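Local coordinates for hydrogenase expression/formation protein HypE (Desulfovibrio vulgaris subsp. vulgaris, PDB 2Z1U) that binds ATP together with magnesium and, as a hydrogenase maturation protein, probably helps to make the cyanide ligands of the [NiFe] active site, at residues S24-F27 and L28-F31; M104-L107 and E108-V111; S304-S307 and V308-G312. All blocks are in the same frame, centred on the assembly; numbering follows the deposited sequence.

Contact 1. Residues S24-F27 and L28-F31; sequences SDLF and LRHF. With ATP (adenosine-5'-triphosphate), chain D.
The adenine end of the ATP site is lined by F27 and F31, one turn apart on helix 17-31, and the pair illustrates how a single helical face can serve a ligand. The two side chains run alongside each other, F27 CD1 3.9 Å from F31 CE2, yet each meets the base differently. F27 offers a face: ATP N6 stands over the ring centre, 3.5 Å from F27 CE2. F31 offers its edge, ATP N1 lying near the ring plane, 3.8 Å from F31 CE2. In both, CG is anti to the carbonyl carbon (chi1 -64° for F27, -57° for F31), which sends the two side chains off the helix in the same direction. The carbonyl O of F27 accepts the N-H of F31 at 2.9 Å and also sits over one face of the F31 ring. Away from the nucleotide, the bent side chain of R29 brings NH1 back to D25 O, a hydrogen bond in the guanidinium plane whose 2.5 Å is doubtfully short, while L26 CD1 packs 3.8 Å from H30 CD2. Helix 104-121 backs L26, F27 and H30; strand 124-133 meets F27 through T130 and F31 through I125, and helix 34-37 abuts L28 and F31.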
loop_
_atom_site.group_PDB
_atom_site.type_symbol
_atom_site.label_atom_id
_atom_site.label_comp_id
_atom_site.label_asym_id
_atom_site.label_seq_id
_atom_site.Cartn_x
_atom_site.Cartn_y
_atom_site.Cartn_z
ATOM N N SER A 24 8.628 14.862 -8.480
ATOM C CA SER A 24 8.003 16.107 -8.954
ATOM C C SER A 24 7.682 16.129 -10.443
ATOM O O SER A 24 6.585 16.524 -10.838
ATOM C CB SER A 24 8.812 17.355 -8.555
ATOM O OG SER A 24 8.658 17.583 -7.149
ATOM N N ASP A 25 8.628 15.704 -11.272
ATOM C CA ASP A 25 8.494 15.885 -12.720
ATOM C C ASP A 25 7.623 14.830 -13.389
ATOM O O ASP A 25 7.097 15.068 -14.470
ATOM C CB ASP A 25 9.863 15.943 -13.399
ATOM C CG ASP A 25 10.708 17.128 -12.939
ATOM O OD1 ASP A 25 10.228 17.984 -12.155
ATOM O OD2 ASP A 25 11.874 17.196 -13.367
ATOM N N LEU A 26 7.477 13.664 -12.764
ATOM C CA LEU A 26 6.652 12.618 -13.356
ATOM C C LEU A 26 5.364 12.381 -12.586
ATOM O O LEU A 26 4.276 12.615 -13.116
ATOM C CB LEU A 26 7.426 11.301 -13.512
ATOM C CG LEU A 26 6.637 10.133 -14.134
ATOM C CD1 LEU A 26 6.207 10.436 -15.572
ATOM C CD2 LEU A 26 7.437 8.850 -14.071
ATOM N N PHE A 27 5.495 11.917 -11.343
ATOM C CA PHE A 27 4.332 11.489 -10.555
ATOM C C PHE A 27 3.384 12.646 -10.247
ATOM O O PHE A 27 2.200 12.566 -10.571
ATOM C CB PHE A 27 4.759 10.757 -9.272
ATOM C CG PHE A 27 5.496 9.468 -9.525
ATOM C CD1 PHE A 27 4.865 8.394 -10.167
ATOM C CD2 PHE A 27 6.814 9.309 -9.098
ATOM C CE1 PHE A 27 5.548 7.196 -10.403
ATOM C CE2 PHE A 27 7.505 8.111 -9.332
ATOM C CZ PHE A 27 6.873 7.057 -9.986
ATOM N N LEU A 28 3.909 13.721 -9.651
ATOM C CA LEU A 28 3.110 14.916 -9.345
ATOM C C LEU A 28 2.505 15.548 -10.587
ATOM O O LEU A 28 1.384 16.057 -10.548
ATOM C CB LEU A 28 3.949 15.975 -8.618
ATOM C CG LEU A 28 3.823 15.957 -7.100
ATOM C CD1 LEU A 28 4.229 14.591 -6.514
ATOM C CD2 LEU A 28 4.635 17.102 -6.504
ATOM N N ARG A 29 3.248 15.513 -11.688
ATOM C CA ARG A 29 2.771 16.105 -12.932
ATOM C C ARG A 29 1.489 15.414 -13.382
ATOM O O ARG A 29 0.491 16.070 -13.687
ATOM C CB ARG A 29 3.843 16.027 -14.015
ATOM C CG ARG A 29 3.584 16.948 -15.200
ATOM C CD ARG A 29 4.732 16.899 -16.199
ATOM N NE ARG A 29 4.434 15.943 -17.266
ATOM C CZ ARG A 29 5.045 14.772 -17.452
ATOM N NH1 ARG A 29 6.034 14.382 -16.656
ATOM N NH2 ARG A 29 4.676 13.997 -18.464
ATOM N N HIS A 30 1.513 14.084 -13.400
ATOM C CA HIS A 30 0.353 13.300 -13.837
ATOM C C HIS A 30 -0.787 13.192 -12.819
ATOM O O HIS A 30 -1.962 13.111 -13.206
ATOM C CB HIS A 30 0.790 11.901 -14.281
ATOM C CG HIS A 30 1.468 11.878 -15.615
ATOM N ND1 HIS A 30 0.775 11.715 -16.794
ATOM C CD2 HIS A 30 2.772 12.007 -15.959
ATOM C CE1 HIS A 30 1.623 11.742 -17.808
ATOM N NE2 HIS A 30 2.841 11.918 -17.329
ATOM N N PHE A 31 -0.442 13.177 -11.529
ATOM C CA PHE A 31 -1.438 12.999 -10.460
ATOM C C PHE A 31 -2.021 14.337 -9.977
ATOM O O PHE A 31 -3.061 14.359 -9.302
ATOM C CB PHE A 31 -0.848 12.197 -9.291
ATOM C CG PHE A 31 -0.305 10.829 -9.686
ATOM C CD1 PHE A 31 -0.725 10.192 -10.858
ATOM C CD2 PHE A 31 0.620 10.179 -8.872
ATOM C CE1 PHE A 31 -0.218 8.939 -11.213
ATOM C CE2 PHE A 31 1.119 8.919 -9.220
ATOM C CZ PHE A 31 0.692 8.302 -10.389
HETATM P PG ATP D . 11.451 6.886 2.569
HETATM O O1G ATP D . 10.579 6.178 1.515
HETATM O O2G ATP D . 12.840 7.136 2.066
HETATM O O3G ATP D . 11.405 6.254 3.952
HETATM P PB ATP D . 9.455 8.963 2.998
HETATM O O1B ATP D . 8.507 7.765 2.781
HETATM O O2B ATP D . 9.268 9.793 4.231
HETATM O O3B ATP D . 10.942 8.399 2.808
HETATM P PA ATP D . 9.445 9.559 0.213
HETATM O O1A ATP D . 10.875 9.938 -0.161
HETATM O O2A ATP D . 9.130 8.120 -0.084
HETATM O O3A ATP D . 9.197 9.978 1.777
HETATM O "O5'" ATP D . 8.392 10.529 -0.436
HETATM C "C5'" ATP D . 8.631 11.936 -0.581
HETATM C "C4'" ATP D . 7.342 12.553 -1.081
HETATM O "O4'" ATP D . 7.148 12.072 -2.427
HETATM C "C3'" ATP D . 6.129 12.114 -0.279
HETATM O "O3'" ATP D . 5.232 13.237 -0.173
HETATM C "C2'" ATP D . 5.468 11.024 -1.130
HETATM O "O2'" ATP D . 4.051 11.050 -0.952
HETATM C "C1'" ATP D . 5.868 11.421 -2.565
HETATM N N9 ATP D . 6.046 10.259 -3.476
HETATM C C8 ATP D . 7.075 9.400 -3.515
HETATM N N7 ATP D . 6.890 8.484 -4.494
HETATM C C5 ATP D . 5.695 8.762 -5.047
HETATM C C6 ATP D . 4.869 8.182 -6.134
HETATM N N6 ATP D . 5.307 7.083 -6.787
HETATM N N1 ATP D . 3.711 8.770 -6.411
HETATM C C2 ATP D . 3.239 9.856 -5.768
HETATM N N3 ATP D . 3.956 10.437 -4.776
HETATM C C4 ATP D . 5.158 9.929 -4.401
#

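Contact 2. Residues M104-L107 and E108-V111; sequences MDIL and ERVV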
loop_
_atom_site.group_PDB
_atom_site.type_symbol
_atom_site.label_atom_id
_atom_site.label_comp_id
_atom_site.label_asym_id
_atom_site.label_seq_id
_atom_site.Cartn_x
_atom_site.Cartn_y
_atom_site.Cartn_z
ATOM N N MET A 104 12.245 3.937 -19.197
ATOM C CA MET A 104 11.537 5.038 -18.546
ATOM C C MET A 104 10.203 5.384 -19.196
ATOM O O MET A 104 9.313 5.913 -18.530
ATOM C CB MET A 104 12.403 6.293 -18.523
ATOM C CG MET A 104 13.483 6.323 -17.459
ATOM S SD MET A 104 12.944 6.588 -15.766
ATOM C CE MET A 104 11.564 7.732 -15.920
ATOM N N ASP A 105 10.076 5.126 -20.499
ATOM C CA ASP A 105 8.803 5.361 -21.176
ATOM C C ASP A 105 7.725 4.369 -20.743
ATOM O O ASP A 105 6.542 4.697 -20.774
ATOM C CB ASP A 105 8.941 5.368 -22.698
ATOM C CG ASP A 105 7.694 5.924 -23.388
ATOM O OD1 ASP A 105 7.120 5.218 -24.248
ATOM O OD2 ASP A 105 7.278 7.063 -23.051
ATOM N N ILE A 106 8.137 3.162 -20.354
ATOM C CA ILE A 106 7.222 2.194 -19.739
ATOM C C ILE A 106 6.619 2.815 -18.472
ATOM O O ILE A 106 5.403 2.850 -18.311
ATOM C CB ILE A 106 7.916 0.837 -19.429
ATOM C CG1 ILE A 106 8.276 0.118 -20.736
ATOM C CG2 ILE A 106 7.027 -0.040 -18.527
ATOM C CD1 ILE A 106 8.939 -1.240 -20.553
ATOM N N LEU A 107 7.482 3.342 -17.606
ATOM C CA LEU A 107 7.050 3.996 -16.372
ATOM C C LEU A 107 6.096 5.169 -16.628
ATOM O O LEU A 107 5.045 5.255 -15.994
ATOM C CB LEU A 107 8.261 4.451 -15.550
ATOM C CG LEU A 107 7.987 5.162 -14.222
ATOM C CD1 LEU A 107 7.243 4.273 -13.223
ATOM C CD2 LEU A 107 9.300 5.659 -13.626
ATOM N N GLU A 108 6.459 6.055 -17.556
ATOM C CA GLU A 108 5.618 7.208 -17.898
ATOM C C GLU A 108 4.245 6.821 -18.476
ATOM O O GLU A 108 3.238 7.440 -18.135
ATOM C CB GLU A 108 6.349 8.179 -18.847
ATOM C CG GLU A 108 5.479 9.359 -19.287
ATOM C CD GLU A 108 6.266 10.582 -19.716
ATOM O OE1 GLU A 108 7.036 10.505 -20.704
ATOM O OE2 GLU A 108 6.081 11.635 -19.073
ATOM N N ARG A 109 4.211 5.817 -19.351
ATOM C CA ARG A 109 2.947 5.296 -19.868
ATOM C C ARG A 109 2.055 4.749 -18.748
ATOM O O ARG A 109 0.844 4.976 -18.741
ATOM C CB ARG A 109 3.196 4.199 -20.897
ATOM C CG ARG A 109 3.660 4.710 -22.258
ATOM C CD ARG A 109 3.551 3.595 -23.299
ATOM N NE ARG A 109 4.675 2.659 -23.221
ATOM C CZ ARG A 109 4.652 1.402 -23.663
ATOM N NH1 ARG A 109 3.554 0.886 -24.220
ATOM N NH2 ARG A 109 5.741 0.650 -23.539
ATOM N N VAL A 110 2.665 4.042 -17.799
ATOM C CA VAL A 110 1.928 3.460 -16.668
ATOM C C VAL A 110 1.404 4.563 -15.747
ATOM O O VAL A 110 0.238 4.537 -15.330
ATOM C CB VAL A 110 2.801 2.478 -15.873
ATOM C CG1 VAL A 110 2.111 2.086 -14.555
ATOM C CG2 VAL A 110 3.108 1.241 -16.713
ATOM N N VAL A 111 2.273 5.530 -15.447
ATOM C CA VAL A 111 1.918 6.699 -14.643
ATOM C C VAL A 111 0.795 7.498 -15.319
ATOM O O VAL A 111 -0.171 7.877 -14.659
ATOM C CB VAL A 111 3.160 7.596 -14.343
ATOM C CG1 VAL A 111 2.733 8.917 -13.752
ATOM C CG2 VAL A 111 4.114 6.867 -13.389
#
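L107 and V111 meet one turn apart on the buried side of helix 104-121, where L107 CD1 comes within 4.1 Å of V111 CG2 and the two side chains pass at a slant. With CG anti to its backbone N (chi1 180°), L107 sends its branches among F96 and L98 of strand 87-99 and L26 of helix 17-31. Its carbonyl O accepts the N-H of V111 at 2.8 Å, and V111 CG2 also rests against that oxygen.

E108 is turned another way. It runs extended beyond CG toward helix 17-31, where OE2 forms a salt bridge with R29 NH2. Its other oxygen, OE1, lies 4.2 Å from D105 OD2, a proximity of like charges that the nearby arginines would probably ease.

The helix is the crossover connection of a beta-alpha-beta unit, joining the parallel strands 87-99 and 124-133 in the PurM-like N-terminal domain.

R109 belongs to the exposed side. With CG anti to its carbonyl carbon (chi1 -76°), it lays its aliphatic part along D105, R109 CG 3.2 Å from D105 O; the bend at chi3 then turns the guanidinium. The salt bridge from R109 NE to D105 OD1 is long, at 3.7 Å, although the carboxylate and guanidinium planes are only 19° apart, and NE has no hydrogen-bond partner. R109 NH2 passes 3.8 Å from I106 CG1, and the guanidinium finds a further, cation-pi partner in F64.

Contact 3. Residues S304-S307 and V308-G312; sequences SVKS and VGELG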
loop_
_atom_site.group_PDB
_atom_site.type_symbol
_atom_site.label_atom_id
_atom_site.label_comp_id
_atom_site.label_asym_id
_atom_site.label_seq_id
_atom_site.Cartn_x
_atom_site.Cartn_y
_atom_site.Cartn_z
ATOM N N SER A 304 -29.613 -17.387 -7.356
ATOM C CA SER A 304 -30.246 -16.985 -6.105
ATOM C C SER A 304 -29.539 -17.582 -4.884
ATOM O O SER A 304 -28.782 -18.559 -4.998
ATOM C CB SER A 304 -31.740 -17.344 -6.110
ATOM O OG SER A 304 -31.955 -18.756 -6.132
ATOM N N VAL A 305 -29.783 -16.981 -3.721
ATOM C CA VAL A 305 -29.292 -17.523 -2.454
ATOM C C VAL A 305 -30.412 -18.339 -1.785
ATOM O O VAL A 305 -31.579 -17.927 -1.784
ATOM C CB VAL A 305 -28.778 -16.408 -1.521
ATOM C CG1 VAL A 305 -28.265 -16.985 -0.204
ATOM C CG2 VAL A 305 -27.677 -15.583 -2.226
ATOM N N LYS A 306 -30.042 -19.498 -1.243
ATOM C CA LYS A 306 -30.985 -20.420 -0.602
ATOM C C LYS A 306 -30.432 -20.918 0.729
ATOM O O LYS A 306 -29.213 -20.989 0.920
ATOM C CB LYS A 306 -31.300 -21.606 -1.526
ATOM C CG LYS A 306 -32.184 -21.239 -2.722
ATOM C CD LYS A 306 -32.477 -22.435 -3.624
ATOM C CE LYS A 306 -33.630 -22.143 -4.586
ATOM N NZ LYS A 306 -33.401 -20.971 -5.472
ATOM N N SER A 307 -31.333 -21.242 1.650
ATOM C CA SER A 307 -30.950 -21.818 2.940
ATOM C C SER A 307 -30.493 -23.272 2.758
ATOM O O SER A 307 -30.852 -23.922 1.770
ATOM C CB SER A 307 -32.113 -21.722 3.935
ATOM O OG SER A 307 -33.264 -22.390 3.439
ATOM N N VAL A 308 -29.685 -23.763 3.700
ATOM C CA VAL A 308 -29.176 -25.142 3.670
ATOM C C VAL A 308 -30.314 -26.146 3.657
ATOM O O VAL A 308 -31.208 -26.078 4.498
ATOM C CB VAL A 308 -28.261 -25.440 4.883
ATOM C CG1 VAL A 308 -27.894 -26.931 4.942
ATOM C CG2 VAL A 308 -27.021 -24.581 4.828
ATOM N N GLY A 309 -30.278 -27.065 2.692
ATOM C CA GLY A 309 -31.294 -28.098 2.563
ATOM C C GLY A 309 -32.505 -27.633 1.780
ATOM O O GLY A 309 -33.491 -28.351 1.693
ATOM N N GLU A 310 -32.426 -26.435 1.200
ATOM C CA GLU A 310 -33.561 -25.871 0.468
ATOM C C GLU A 310 -33.778 -26.493 -0.910
ATOM O O GLU A 310 -34.935 -26.678 -1.312
ATOM C CB GLU A 310 -33.495 -24.341 0.381
ATOM C CG GLU A 310 -34.865 -23.669 0.257
ATOM C CD GLU A 310 -34.783 -22.156 0.067
ATOM O OE1 GLU A 310 -35.529 -21.640 -0.791
ATOM O OE2 GLU A 310 -33.993 -21.483 0.764
ATOM N N LEU A 311 -32.706 -26.854 -1.626
ATOM C CA LEU A 311 -32.912 -27.645 -2.866
ATOM C C LEU A 311 -33.048 -29.189 -2.778
ATOM O O LEU A 311 -34.123 -29.732 -3.117
ATOM C CB LEU A 311 -32.050 -27.170 -4.048
ATOM C CG LEU A 311 -32.938 -26.419 -5.066
ATOM C CD1 LEU A 311 -32.149 -25.804 -6.208
ATOM C CD2 LEU A 311 -34.078 -27.314 -5.622
ATOM N N GLY A 312 -32.018 -29.925 -2.353
ATOM C CA GLY A 312 -30.718 -29.430 -1.948
ATOM C C GLY A 312 -29.821 -30.598 -1.586
ATOM O O GLY A 312 -29.626 -31.515 -2.391
#
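E310 folds back over the turn to grip S307 with a single carboxylate oxygen. OE2 accepts two hydrogen bonds, one from S307 N at 2.8 Å and one from S307 OG at 2.9 Å. Both donors meet OE2 on its anti side, but they come from opposite faces of the carboxylate plane, each about 25° out of it. The torsions on both partners allow this: S307 OG lies between its own backbone N and carbonyl carbon (chi1 58°), which places hydroxyl and N-H together, and E310 reaches them with an extended chain whose CG is anti to the backbone N (chi1 -152°).

Underneath is a type II beta turn from S307 to E310, closed by E310 N on S307 O at 3.0 Å, with the donor above the carbonyl plane; G309 supplies the positive phi of its third position. The turn follows strand 300-306, which lies between strands 167-170 and 240-244 in the C-terminal domain sheet.

K306 crosses E310 at about a right angle, its CB 3.5 Å from E310 OE2. The lysine stays extended until chi4, where a bend carries NZ to S304 OG at 2.7 Å; its charge stops 5.2 Å short of E310 OE1. Beyond, K306 CD approaches L311 CD1, and both side chains also touch H242.

How the contacts relate
Contacts 1 and 2 lie on neighbouring helices, 17-31 and 104-121, with centres 12 Å apart, and touch directly: F27 CE1 packs 3.3 Å from V111 CG2, H30 and F31 also meet V111, and charged groups join through R29 and E108. Both are partly buried, with apolar side chains facing the fold and charged ones toward its margin, but only contact 1 reaches the nucleotide. Contact 3 stands apart, its centre about 50 Å from that of contact 2, in the C-terminal domain. It is a surface turn away from ATP where one carboxylate oxygen and a single backbone bond do the holding; in the helices repeated backbone bonds carry the frame, with apolar packing inside and a few charged side chains outside.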